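Local coordinates for peptidoglycan-N-acetylglucosamine deacetylase BC_1960 (Bacillus cereus, PDB 4L1G), which catalyses the zinc-dependent deacetylation of N-acetylglucosamine residues in peptidoglycan, releasing acetate, and also acts on soluble chitin and N-acetylchitooligomers, at residues 77-82 against 222-227; 102-107 against 124-129; 92-97 against 238-243; 84-89 against 231-236. All coordinates share one frame; numbering follows the deposited sequence.

Contact 1 (77-82 against 222-227); sequences LTFDDG and ILQHST. With ACT (acetate ion), chain F.
Strands 77-80 and 222-225 run parallel, with Leu77 beside Ile222 and Asp80 beside His225. They are neighbours in the distorted TIM barrel of the NodB-type deacetylase fold, and their short axes diverge by 35°. Gln224 N bonds to Thr78 O, Asp80 N to Gln224 O and Ser226 N to Asp80 O. Alternation sends apolar Leu77, Phe79 and Ile222, with Gln224, toward the helices, whereas Thr78, Asp80, Leu223 and His225 face the barrel interior. Thr78 OG1 lies between its N and carbonyl carbon (chi1 68°) and donates to Ile222 O at 2.6 Å; Thr78 N reaches the same oxygen by a longer bond, from the other face of its plane. Gln224 lies alongside Phe79, its OE1 3.4 Å from Phe79 CE2 and water-bridged to Thr78 O, and its NE2 is held by Ser235. At the C-terminal ends sits the active site. Asp80, the predicted proton acceptor, is salt-bridged to Arg169, and Asp81 binds zinc with His131 and His135. His225, the predicted proton donor, gives an N-H from NE2 to OXT of a bound acetate at 2.9 Å. Thr227 probably orients the metal ligand: its OG1 donates to the anti lone pair of Asp81 OD2 at 2.8 Å.

Contact 2 (102-107 against 124-129); sequences ATFFLL and EGHVIG
His126 and Ala102 open a parallel strand pair, 103-106 with 127-129, whose connection through helices 108-113 and 115-123 makes a beta-alpha-beta unit of the barrel. The His126 ring works as an acceptor just before the strand: Ala102 N points at ND1 from 3.0 Å, in the ring plane and with an N-H...N angle of 163°. ND1 being the acceptor is consistent with a neutral ring carrying its proton on NE2. The edge of Phe104 meets one face of the same imidazole in a T-shaped stack, CE1 leading, with centroids 5.5 Å apart and planes at 71°. Glu124 O, itself bonded to Lys101, lies over the opposite face toward the rim. With Val127 the regular pairing starts. Its N bonds to Ala102 O and its O receives Phe104 N at 2.8 Å, while its branched side chain shares a face of the sheet with Thr103. Ile128 turns to the other face, where helix 115-123 lies against it through Ile121; its CG2, anti to the backbone N, meets Leu106 CD1 at 3.7 Å. Gly129 comes last. Having no side chain, it leaves room for the Phe105 ring, whose CD2 rests 3.7 Å from Gly129 CA; that ring also borders Asp80 and His131 of the active site. Gly129 N bonds to Phe104 O, and Leu106 N returns to Gly129 O at 3.0 Å.

Contact 3 (92-97 against 238-243); sequences LDKLKQ and ALDKII
Lys94 and Leu95 of helix 89-97 meet Leu239, Asp240 and Ile243 of helix 233-248 in a helix-helix contact on the outer layer of the barrel. The two segments run in much the same direction, 27° apart, with axes 10.0 Å from each other, and side chains rather than backbones bridge the gap. On the side facing the sheet the contact is apolar. Leu95 CD2 is 4.3 Å from Leu239 CD1 and equally far from Ile243 CD1, touching two residues one helical turn apart. Leucine and isoleucine suit this place because Leu95 also packs on Leu77 and Phe79 of the strand beneath, Leu239 on Phe79 and Ile243 on Leu77. Toward solvent the chemistry changes. Lys94 lays its aliphatic stem across the groove, with CB 4.4 Å from Leu239 CD1 and CD 3.7 Å from Asp240 OD2. The chain then bends at its last torsion (chi4 -56°), which turns NZ to Asp240 OD1 at 2.7 Å in a salt bridge. The ammonium comes in on the syn side of that oxygen, 22° out of the carboxylate plane. Near Asp240 the helix is kinked, and Ala238 O accepts from both Lys241 N and Ile242 N. Lysine thus serves both environments, the base of its stem beside Leu239 and its ammonium at the carboxylate. Because both charged residues are partly exposed, water probably screens and weakens the ion pair.

Contact 4 (84-89 against 231-236); sequences DLEFTP and HLQGSV. With SO4 (sulfate ion), chain E.
Phe87, its CG anti to the carbonyl carbon (chi1 -57°), sets its ring squarely against Leu232, whose CB stands 3.9 Å above the ring centroid and 3° off the normal, a CH-pi contact. Around it, Phe87 CD2 meets Leu232 CD1, and Phe87 CD1 meets Val236 CG2 at 4.0 Å. The extended side chain of Glu86 brings its CD over the opposite face, toward the rim. A flat aromatic suits this place, lying against the first turn of helix 233-248 with Leu232 at the N-cap. Behind the ring, Asp84 shapes the loop that carries it. Asp84 OD1 takes Glu86 N in an Asx turn and Phe87 N at 2.8 Å in an Asx motif, while OD2 accepts Thr88 N and, at 2.6 Å, Thr88 OG1. Four donors grip one carboxylate and fix the backbone on which Phe87 stands. Farther out, Gln233 OE1 bonds to Lys90. A sulfate, probably from the crystallisation liquor, sits at the helix start: Gln233 N donates to its O4 at 3.1 Å, Leu232 N does so weakly, and His231 ND1 reaches O3 at 3.2 Å in the ring plane. Outward N-H groups at a helix N-terminus favour an anion, and the helix dipole would probably add to that.

In the fold
Strand 74-80 is the common element: contact 1 pairs it with strand 221-225, and contact 2, centred 9 Å away, extends the sheet on its other side, with Phe105 N 2.9 Å from Phe79 O. Contact 3 joins the helices that follow the two strands of contact 1 and lies outside them, centre to centre 13 Å, with Leu239 about 11 Å by side chains from His225. Contact 4 joins the loop before helix 89-97 to the start of helix 233-248, near the catalytic end; Leu232 comes within about 4 Å of the His225 side chain, and Gln224 NE2 is 3.1 Å from Ser235 OG. Contacts 3 and 4 meet where Lys94 CD approaches Val236 O, at 3.3 Å.

Contact 1 (77-82 against 222-227)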
loop_
_atom_site.group_PDB
_atom_site.type_symbol
_atom_site.label_atom_id
_atom_site.label_comp_id
_atom_site.label_asym_id
_atom_site.label_seq_id
_atom_site.Cartn_x
_atom_site.Cartn_y
_atom_site.Cartn_z
ATOM N N LEU A 77 2.090 -7.549 -1.601
ATOM C CA LEU A 77 1.367 -7.233 -0.375
ATOM C C LEU A 77 1.490 -5.740 -0.087
ATOM O O LEU A 77 2.587 -5.182 -0.130
ATOM C CB LEU A 77 1.927 -8.027 0.807
ATOM C CG LEU A 77 1.675 -9.534 0.849
ATOM C CD1 LEU A 77 2.569 -10.196 1.888
ATOM C CD2 LEU A 77 0.213 -9.823 1.142
ATOM N N THR A 78 0.362 -5.092 0.188
ATOM C CA THR A 78 0.369 -3.685 0.577
ATOM C C THR A 78 -0.465 -3.487 1.834
ATOM O O THR A 78 -1.450 -4.195 2.050
ATOM C CB THR A 78 -0.158 -2.761 -0.544
ATOM O OG1 THR A 78 -1.560 -2.984 -0.740
ATOM C CG2 THR A 78 0.589 -3.007 -1.852
ATOM N N PHE A 79 -0.065 -2.524 2.661
ATOM C CA PHE A 79 -0.739 -2.260 3.930
ATOM C C PHE A 79 -1.026 -0.768 4.105
ATOM O O PHE A 79 -0.126 0.064 3.981
ATOM C CB PHE A 79 0.105 -2.783 5.097
ATOM C CG PHE A 79 0.419 -4.254 5.012
ATOM C CD1 PHE A 79 1.560 -4.697 4.359
ATOM C CD2 PHE A 79 -0.423 -5.190 5.585
ATOM C CE1 PHE A 79 1.853 -6.050 4.276
ATOM C CE2 PHE A 79 -0.136 -6.544 5.507
ATOM C CZ PHE A 79 1.004 -6.974 4.851
ATOM N N ASP A 80 -2.280 -0.438 4.403
ATOM C CA ASP A 80 -2.722 0.954 4.481
ATOM C C ASP A 80 -2.907 1.466 5.906
ATOM O O ASP A 80 -3.146 0.685 6.828
ATOM C CB ASP A 80 -4.041 1.128 3.727
ATOM C CG ASP A 80 -3.851 1.228 2.230
ATOM O OD1 ASP A 80 -2.706 1.070 1.757
ATOM O OD2 ASP A 80 -4.855 1.463 1.526
ATOM N N ASP A 81 -2.781 2.786 6.056
ATOM C CA ASP A 81 -3.155 3.538 7.265
ATOM C C ASP A 81 -2.134 3.547 8.403
ATOM O O ASP A 81 -2.388 4.126 9.459
ATOM C CB ASP A 81 -4.533 3.120 7.796
ATOM C CG ASP A 81 -5.624 3.260 6.759
ATOM O OD1 ASP A 81 -5.408 3.983 5.765
ATOM O OD2 ASP A 81 -6.700 2.648 6.942
ATOM N N GLY A 82 -0.985 2.919 8.189
ATOM C CA GLY A 82 0.052 2.891 9.205
ATOM C C GLY A 82 0.779 4.217 9.324
ATOM O O GLY A 82 0.495 5.152 8.573
ATOM N N ILE A 222 -2.527 -6.918 -3.422
ATOM C CA ILE A 222 -3.405 -7.252 -2.306
ATOM C C ILE A 222 -3.512 -6.082 -1.328
ATOM O O ILE A 222 -2.522 -5.400 -1.060
ATOM C CB ILE A 222 -2.886 -8.510 -1.577
ATOM C CG1 ILE A 222 -2.708 -9.658 -2.577
ATOM C CG2 ILE A 222 -3.820 -8.914 -0.447
ATOM C CD1 ILE A 222 -1.893 -10.820 -2.047
ATOM N N LEU A 223 -4.717 -5.846 -0.810
ATOM C CA LEU A 223 -4.944 -4.756 0.139
ATOM C C LEU A 223 -5.221 -5.246 1.557
ATOM O O LEU A 223 -6.197 -5.957 1.804
ATOM C CB LEU A 223 -6.101 -3.863 -0.315
ATOM C CG LEU A 223 -6.525 -2.787 0.691
ATOM C CD1 LEU A 223 -5.444 -1.728 0.845
ATOM C CD2 LEU A 223 -7.850 -2.147 0.304
ATOM N N GLN A 224 -4.354 -4.852 2.483
ATOM C CA GLN A 224 -4.592 -5.060 3.906
ATOM C C GLN A 224 -4.391 -3.746 4.661
ATOM O O GLN A 224 -3.938 -2.756 4.084
ATOM C CB GLN A 224 -3.672 -6.148 4.456
ATOM C CG GLN A 224 -4.087 -7.551 4.060
ATOM C CD GLN A 224 -3.055 -8.589 4.436
ATOM O OE1 GLN A 224 -2.019 -8.715 3.782
ATOM N NE2 GLN A 224 -3.330 -9.341 5.497
ATOM N N HIS A 225 -4.730 -3.736 5.947
ATOM C CA HIS A 225 -4.643 -2.516 6.741
ATOM C C HIS A 225 -3.840 -2.696 8.025
ATOM O O HIS A 225 -3.786 -3.785 8.594
ATOM C CB HIS A 225 -6.044 -1.993 7.087
ATOM C CG HIS A 225 -6.820 -1.507 5.903
ATOM N ND1 HIS A 225 -7.609 -2.337 5.135
ATOM C CD2 HIS A 225 -6.926 -0.273 5.352
ATOM C CE1 HIS A 225 -8.169 -1.637 4.164
ATOM N NE2 HIS A 225 -7.770 -0.381 4.273
ATOM N N SER A 226 -3.213 -1.612 8.470
ATOM C CA SER A 226 -2.582 -1.567 9.782
ATOM C C SER A 226 -3.033 -0.296 10.493
ATOM O O SER A 226 -2.223 0.439 11.057
ATOM C CB SER A 226 -1.057 -1.623 9.664
ATOM O OG SER A 226 -0.572 -0.610 8.800
ATOM N N THR A 227 -4.340 -0.053 10.454
ATOM C CA THR A 227 -4.946 1.145 11.022
ATOM C C THR A 227 -4.947 1.101 12.546
ATOM O O THR A 227 -5.324 0.088 13.136
ATOM C CB THR A 227 -6.411 1.287 10.551
ATOM O OG1 THR A 227 -6.507 0.979 9.154
ATOM C CG2 THR A 227 -6.929 2.693 10.800
HETATM C C ACT F . -8.034 2.669 1.903
HETATM O O ACT F . -9.116 3.145 2.308
HETATM O OXT ACT F . -7.370 2.035 2.749
HETATM C CH3 ACT F . -7.562 2.845 0.488
HETATM O O HOH W 1 -1.646 -7.137 1.575
HETATM O O HOH W 2 0.336 1.052 6.531
#

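Contact 2 (102-107 against 124-129)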
loop_
_atom_site.group_PDB
_atom_site.type_symbol
_atom_site.label_atom_id
_atom_site.label_comp_id
_atom_site.label_asym_id
_atom_site.label_seq_id
_atom_site.Cartn_x
_atom_site.Cartn_y
_atom_site.Cartn_z
ATOM N N ALA A 102 7.218 -5.896 1.616
ATOM C CA ALA A 102 5.908 -5.386 1.241
ATOM C C ALA A 102 5.960 -3.877 1.058
ATOM O O ALA A 102 7.019 -3.260 1.179
ATOM C CB ALA A 102 4.870 -5.761 2.287
ATOM N N THR A 103 4.807 -3.289 0.765
ATOM C CA THR A 103 4.712 -1.854 0.562
ATOM C C THR A 103 3.735 -1.260 1.566
ATOM O O THR A 103 2.629 -1.773 1.745
ATOM C CB THR A 103 4.261 -1.526 -0.874
ATOM O OG1 THR A 103 5.104 -2.216 -1.805
ATOM C CG2 THR A 103 4.343 -0.030 -1.137
ATOM N N PHE A 104 4.151 -0.187 2.228
ATOM C CA PHE A 104 3.327 0.444 3.253
ATOM C C PHE A 104 2.885 1.851 2.861
ATOM O O PHE A 104 3.708 2.758 2.725
ATOM C CB PHE A 104 4.077 0.495 4.587
ATOM C CG PHE A 104 4.256 -0.848 5.233
ATOM C CD1 PHE A 104 5.249 -1.714 4.802
ATOM C CD2 PHE A 104 3.439 -1.240 6.279
ATOM C CE1 PHE A 104 5.418 -2.952 5.399
ATOM C CE2 PHE A 104 3.603 -2.476 6.880
ATOM C CZ PHE A 104 4.594 -3.333 6.439
ATOM N N PHE A 105 1.581 2.029 2.681
ATOM C CA PHE A 105 1.029 3.350 2.420
ATOM C C PHE A 105 0.676 4.026 3.740
ATOM O O PHE A 105 -0.341 3.714 4.361
ATOM C CB PHE A 105 -0.186 3.262 1.496
ATOM C CG PHE A 105 0.166 2.946 0.070
ATOM C CD1 PHE A 105 0.035 1.659 -0.424
ATOM C CD2 PHE A 105 0.649 3.937 -0.772
ATOM C CE1 PHE A 105 0.367 1.364 -1.736
ATOM C CE2 PHE A 105 0.981 3.652 -2.085
ATOM C CZ PHE A 105 0.840 2.362 -2.568
ATOM N N LEU A 106 1.533 4.946 4.167
ATOM C CA LEU A 106 1.419 5.542 5.492
ATOM C C LEU A 106 0.669 6.870 5.486
ATOM O O LEU A 106 0.817 7.674 4.568
ATOM C CB LEU A 106 2.810 5.743 6.097
ATOM C CG LEU A 106 3.726 4.518 6.144
ATOM C CD1 LEU A 106 5.075 4.890 6.745
ATOM C CD2 LEU A 106 3.080 3.374 6.913
ATOM N N LEU A 107 -0.140 7.086 6.520
ATOM C CA LEU A 107 -0.799 8.369 6.727
ATOM C C LEU A 107 0.188 9.347 7.348
ATOM O O LEU A 107 0.957 8.982 8.239
ATOM C CB LEU A 107 -2.020 8.212 7.638
ATOM C CG LEU A 107 -3.230 7.508 7.024
ATOM C CD1 LEU A 107 -4.256 7.159 8.087
ATOM C CD2 LEU A 107 -3.852 8.385 5.955
ATOM N N GLU A 124 13.972 -2.105 7.279
ATOM C CA GLU A 124 13.795 -3.535 7.058
ATOM C C GLU A 124 13.485 -3.883 5.602
ATOM O O GLU A 124 12.942 -4.947 5.310
ATOM C CB GLU A 124 12.744 -4.105 8.012
ATOM C CG GLU A 124 13.200 -4.099 9.466
ATOM C CD GLU A 124 12.215 -4.771 10.397
ATOM O OE1 GLU A 124 11.242 -5.376 9.902
ATOM O OE2 GLU A 124 12.415 -4.693 11.628
ATOM N N GLY A 125 13.842 -2.977 4.697
ATOM C CA GLY A 125 13.794 -3.254 3.272
ATOM C C GLY A 125 12.438 -3.114 2.610
ATOM O O GLY A 125 12.273 -3.473 1.444
ATOM N N HIS A 126 11.461 -2.596 3.344
ATOM C CA HIS A 126 10.135 -2.396 2.780
ATOM C C HIS A 126 10.058 -1.036 2.098
ATOM O O HIS A 126 10.888 -0.162 2.342
ATOM C CB HIS A 126 9.064 -2.508 3.864
ATOM C CG HIS A 126 9.099 -3.803 4.613
ATOM N ND1 HIS A 126 8.706 -4.998 4.053
ATOM C CD2 HIS A 126 9.483 -4.088 5.879
ATOM C CE1 HIS A 126 8.843 -5.966 4.943
ATOM N NE2 HIS A 126 9.312 -5.439 6.060
ATOM N N VAL A 127 9.060 -0.866 1.240
ATOM C CA VAL A 127 8.876 0.393 0.534
ATOM C C VAL A 127 7.724 1.181 1.153
ATOM O O VAL A 127 6.692 0.612 1.514
ATOM C CB VAL A 127 8.629 0.156 -0.971
ATOM C CG1 VAL A 127 8.292 1.459 -1.683
ATOM C CG2 VAL A 127 9.849 -0.500 -1.604
ATOM N N ILE A 128 7.920 2.490 1.290
ATOM C CA ILE A 128 6.916 3.370 1.872
ATOM C C ILE A 128 6.181 4.161 0.792
ATOM O O ILE A 128 6.797 4.683 -0.136
ATOM C CB ILE A 128 7.557 4.336 2.892
ATOM C CG1 ILE A 128 8.097 3.549 4.088
ATOM C CG2 ILE A 128 6.557 5.389 3.352
ATOM C CD1 ILE A 128 8.847 4.389 5.085
ATOM N N GLY A 129 4.859 4.231 0.909
ATOM C CA GLY A 129 4.055 5.012 -0.012
ATOM C C GLY A 129 3.311 6.131 0.694
ATOM O O GLY A 129 3.174 6.124 1.916
#

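Contact 3 (92-97 against 238-243)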
loop_
_atom_site.group_PDB
_atom_site.type_symbol
_atom_site.label_atom_id
_atom_site.label_comp_id
_atom_site.label_asym_id
_atom_site.label_seq_id
_atom_site.Cartn_x
_atom_site.Cartn_y
_atom_site.Cartn_z
ATOM N N LEU A 92 5.337 -6.516 10.486
ATOM C CA LEU A 92 6.765 -6.503 10.176
ATOM C C LEU A 92 7.454 -7.796 10.602
ATOM O O LEU A 92 8.316 -8.311 9.888
ATOM C CB LEU A 92 7.451 -5.302 10.834
ATOM C CG LEU A 92 7.162 -3.939 10.204
ATOM C CD1 LEU A 92 7.769 -2.818 11.031
ATOM C CD2 LEU A 92 7.673 -3.886 8.770
ATOM N N ASP A 93 7.066 -8.312 11.765
ATOM C CA ASP A 93 7.632 -9.551 12.287
ATOM C C ASP A 93 7.264 -10.740 11.405
ATOM O O ASP A 93 8.110 -11.578 11.091
ATOM C CB ASP A 93 7.163 -9.798 13.724
ATOM C CG ASP A 93 7.738 -8.794 14.707
ATOM O OD1 ASP A 93 7.075 -8.506 15.729
ATOM O OD2 ASP A 93 8.854 -8.287 14.459
ATOM N N LYS A 94 6.000 -10.808 11.004
ATOM C CA LYS A 94 5.543 -11.904 10.158
ATOM C C LYS A 94 6.119 -11.836 8.744
ATOM O O LYS A 94 6.443 -12.867 8.156
ATOM C CB LYS A 94 4.017 -11.980 10.138
ATOM C CG LYS A 94 3.435 -12.441 11.465
ATOM C CD LYS A 94 1.984 -12.855 11.334
ATOM C CE LYS A 94 1.439 -13.335 12.669
ATOM N NZ LYS A 94 2.254 -14.442 13.232
ATOM N N LEU A 95 6.252 -10.627 8.206
ATOM C CA LEU A 95 6.886 -10.451 6.902
ATOM C C LEU A 95 8.351 -10.876 6.969
ATOM O O LEU A 95 8.882 -11.470 6.030
ATOM C CB LEU A 95 6.780 -9.001 6.429
ATOM C CG LEU A 95 5.387 -8.446 6.122
ATOM C CD1 LEU A 95 5.480 -6.978 5.739
ATOM C CD2 LEU A 95 4.695 -9.246 5.025
ATOM N N LYS A 96 8.989 -10.571 8.094
ATOM C CA LYS A 96 10.386 -10.922 8.321
ATOM C C LYS A 96 10.587 -12.436 8.343
ATOM O O LYS A 96 11.496 -12.959 7.703
ATOM C CB LYS A 96 10.868 -10.317 9.642
ATOM C CG LYS A 96 12.337 -10.548 9.942
ATOM C CD LYS A 96 13.216 -9.900 8.888
ATOM C CE LYS A 96 14.680 -9.927 9.293
ATOM N NZ LYS A 96 15.547 -9.324 8.241
ATOM N N GLN A 97 9.728 -13.134 9.078
ATOM C CA GLN A 97 9.863 -14.577 9.249
ATOM C C GLN A 97 9.453 -15.372 8.010
ATOM O O GLN A 97 9.654 -16.584 7.950
ATOM C CB GLN A 97 9.083 -15.045 10.480
ATOM C CG GLN A 97 9.675 -14.561 11.797
ATOM C CD GLN A 97 11.091 -15.070 12.023
ATOM O OE1 GLN A 97 11.402 -16.225 11.729
ATOM N NE2 GLN A 97 11.958 -14.205 12.539
ATOM N N ALA A 238 -3.523 -13.893 9.123
ATOM C CA ALA A 238 -3.760 -14.399 7.774
ATOM C C ALA A 238 -2.460 -14.562 6.995
ATOM O O ALA A 238 -2.346 -15.444 6.148
ATOM C CB ALA A 238 -4.716 -13.482 7.024
ATOM N N LEU A 239 -1.483 -13.712 7.292
ATOM C CA LEU A 239 -0.188 -13.741 6.614
ATOM C C LEU A 239 0.533 -15.078 6.770
ATOM O O LEU A 239 1.259 -15.504 5.871
ATOM C CB LEU A 239 0.707 -12.606 7.121
ATOM C CG LEU A 239 0.211 -11.187 6.833
ATOM C CD1 LEU A 239 1.166 -10.149 7.402
ATOM C CD2 LEU A 239 0.024 -10.989 5.339
ATOM N N ASP A 240 0.329 -15.735 7.909
ATOM C CA ASP A 240 0.958 -17.030 8.166
ATOM C C ASP A 240 0.432 -18.112 7.228
ATOM O O ASP A 240 1.069 -19.147 7.051
ATOM C CB ASP A 240 0.759 -17.459 9.624
ATOM C CG ASP A 240 1.659 -16.703 10.586
ATOM O OD1 ASP A 240 1.279 -16.553 11.769
ATOM O OD2 ASP A 240 2.749 -16.263 10.165
ATOM N N LYS A 241 -0.732 -17.869 6.633
ATOM C CA LYS A 241 -1.328 -18.816 5.695
ATOM C C LYS A 241 -1.197 -18.333 4.257
ATOM O O LYS A 241 -0.868 -19.109 3.359
ATOM C CB LYS A 241 -2.804 -19.044 6.027
ATOM C CG LYS A 241 -3.052 -19.805 7.317
ATOM C CD LYS A 241 -4.542 -19.934 7.584
ATOM C CE LYS A 241 -4.821 -20.764 8.822
ATOM N NZ LYS A 241 -4.419 -22.183 8.634
ATOM N N ILE A 242 -1.458 -17.046 4.048
ATOM C CA ILE A 242 -1.446 -16.449 2.716
ATOM C C ILE A 242 -0.101 -16.610 2.016
ATOM O O ILE A 242 -0.035 -17.029 0.859
ATOM C CB ILE A 242 -1.804 -14.950 2.778
ATOM C CG1 ILE A 242 -3.288 -14.769 3.102
ATOM C CG2 ILE A 242 -1.464 -14.257 1.469
ATOM C CD1 ILE A 242 -3.693 -13.325 3.298
ATOM N N ILE A 243 0.970 -16.286 2.730
ATOM C CA ILE A 243 2.306 -16.298 2.143
ATOM C C ILE A 243 2.788 -17.686 1.690
ATOM O O ILE A 243 3.167 -17.847 0.529
ATOM C CB ILE A 243 3.340 -15.595 3.058
ATOM C CG1 ILE A 243 2.966 -14.119 3.230
ATOM C CG2 ILE A 243 4.741 -15.734 2.491
ATOM C CD1 ILE A 243 3.841 -13.374 4.215
#

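Contact 4 (84-89 against 231-236)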
loop_
_atom_site.group_PDB
_atom_site.type_symbol
_atom_site.label_atom_id
_atom_site.label_comp_id
_atom_site.label_asym_id
_atom_site.label_seq_id
_atom_site.Cartn_x
_atom_site.Cartn_y
_atom_site.Cartn_z
ATOM N N ASP A 84 1.192 2.228 13.250
ATOM C CA ASP A 84 0.491 2.206 14.526
ATOM C C ASP A 84 1.342 1.457 15.540
ATOM O O ASP A 84 2.411 0.951 15.204
ATOM C CB ASP A 84 -0.881 1.547 14.392
ATOM C CG ASP A 84 -0.796 0.039 14.271
ATOM O OD1 ASP A 84 -1.481 -0.659 15.048
ATOM O OD2 ASP A 84 -0.049 -0.447 13.397
ATOM N N LEU A 85 0.865 1.381 16.776
ATOM C CA LEU A 85 1.629 0.768 17.854
ATOM C C LEU A 85 1.516 -0.753 17.892
ATOM O O LEU A 85 2.440 -1.436 18.330
ATOM C CB LEU A 85 1.197 1.353 19.200
ATOM C CG LEU A 85 2.211 2.228 19.941
ATOM C CD1 LEU A 85 3.230 2.828 18.984
ATOM C CD2 LEU A 85 1.484 3.322 20.702
ATOM N N GLU A 86 0.388 -1.287 17.434
ATOM C CA GLU A 86 0.148 -2.718 17.565
ATOM C C GLU A 86 0.353 -3.516 16.276
ATOM O O GLU A 86 1.208 -4.396 16.218
ATOM C CB GLU A 86 -1.248 -2.986 18.126
ATOM C CG GLU A 86 -1.497 -4.454 18.424
ATOM C CD GLU A 86 -2.897 -4.725 18.931
ATOM O OE1 GLU A 86 -3.234 -5.912 19.128
ATOM O OE2 GLU A 86 -3.658 -3.756 19.134
ATOM N N PHE A 87 -0.431 -3.207 15.250
ATOM C CA PHE A 87 -0.473 -4.045 14.051
ATOM C C PHE A 87 0.755 -3.941 13.150
ATOM O O PHE A 87 1.248 -4.955 12.662
ATOM C CB PHE A 87 -1.762 -3.801 13.262
ATOM C CG PHE A 87 -3.003 -4.039 14.067
ATOM C CD1 PHE A 87 -3.272 -5.295 14.587
ATOM C CD2 PHE A 87 -3.895 -3.008 14.313
ATOM C CE1 PHE A 87 -4.410 -5.521 15.337
ATOM C CE2 PHE A 87 -5.034 -3.228 15.060
ATOM C CZ PHE A 87 -5.292 -4.486 15.574
ATOM N N THR A 88 1.250 -2.727 12.931
ATOM C CA THR A 88 2.440 -2.540 12.101
ATOM C C THR A 88 3.676 -3.334 12.574
ATOM O O THR A 88 4.329 -3.984 11.759
ATOM C CB THR A 88 2.787 -1.047 11.892
ATOM O OG1 THR A 88 1.642 -0.356 11.378
ATOM C CG2 THR A 88 3.945 -0.897 10.915
ATOM N N PRO A 89 3.995 -3.300 13.884
ATOM C CA PRO A 89 5.125 -4.136 14.314
ATOM C C PRO A 89 4.877 -5.635 14.123
ATOM O O PRO A 89 5.799 -6.361 13.756
ATOM C CB PRO A 89 5.254 -3.809 15.806
ATOM C CG PRO A 89 4.669 -2.450 15.942
ATOM C CD PRO A 89 3.528 -2.421 14.974
ATOM N N HIS A 231 -9.774 -3.406 13.851
ATOM C CA HIS A 231 -9.969 -4.810 14.192
ATOM C C HIS A 231 -9.262 -5.663 13.148
ATOM O O HIS A 231 -9.884 -6.143 12.201
ATOM C CB HIS A 231 -11.459 -5.149 14.240
ATOM C CG HIS A 231 -12.233 -4.327 15.222
ATOM N ND1 HIS A 231 -12.263 -4.610 16.571
ATOM C CD2 HIS A 231 -13.005 -3.226 15.052
ATOM C CE1 HIS A 231 -13.020 -3.721 17.189
ATOM N NE2 HIS A 231 -13.483 -2.871 16.290
ATOM N N LEU A 232 -7.958 -5.850 13.327
ATOM C CA LEU A 232 -7.121 -6.380 12.254
ATOM C C LEU A 232 -6.204 -7.534 12.661
ATOM O O LEU A 232 -5.270 -7.866 11.929
ATOM C CB LEU A 232 -6.278 -5.245 11.661
ATOM C CG LEU A 232 -7.056 -4.061 11.084
ATOM C CD1 LEU A 232 -6.142 -2.858 10.906
ATOM C CD2 LEU A 232 -7.709 -4.447 9.764
ATOM N N GLN A 233 -6.462 -8.146 13.812
ATOM C CA GLN A 233 -5.614 -9.239 14.277
ATOM C C GLN A 233 -5.666 -10.439 13.331
ATOM O O GLN A 233 -4.641 -11.062 13.045
ATOM C CB GLN A 233 -5.987 -9.664 15.699
ATOM C CG GLN A 233 -5.110 -10.779 16.251
ATOM C CD GLN A 233 -3.629 -10.458 16.157
ATOM O OE1 GLN A 233 -3.167 -9.437 16.670
ATOM N NE2 GLN A 233 -2.874 -11.330 15.493
ATOM N N GLY A 234 -6.863 -10.753 12.843
ATOM C CA GLY A 234 -7.041 -11.846 11.908
ATOM C C GLY A 234 -6.318 -11.571 10.608
ATOM O O GLY A 234 -5.855 -12.492 9.931
ATOM N N SER A 235 -6.215 -10.291 10.261
ATOM C CA SER A 235 -5.516 -9.879 9.054
ATOM C C SER A 235 -4.026 -10.153 9.191
ATOM O O SER A 235 -3.371 -10.568 8.234
ATOM C CB SER A 235 -5.757 -8.397 8.775
ATOM O OG SER A 235 -5.299 -8.042 7.483
ATOM N N VAL A 236 -3.497 -9.922 10.389
ATOM C CA VAL A 236 -2.097 -10.198 10.667
ATOM C C VAL A 236 -1.854 -11.704 10.640
ATOM O O VAL A 236 -0.911 -12.178 10.002
ATOM C CB VAL A 236 -1.662 -9.625 12.029
ATOM C CG1 VAL A 236 -0.178 -9.860 12.253
ATOM C CG2 VAL A 236 -1.981 -8.138 12.104
HETATM S S SO4 E . -9.211 -7.735 16.501
HETATM O O1 SO4 E . -9.009 -9.016 17.174
HETATM O O2 SO4 E . -9.817 -7.967 15.191
HETATM O O3 SO4 E . -10.098 -6.895 17.303
HETATM O O4 SO4 E . -7.925 -7.062 16.334
#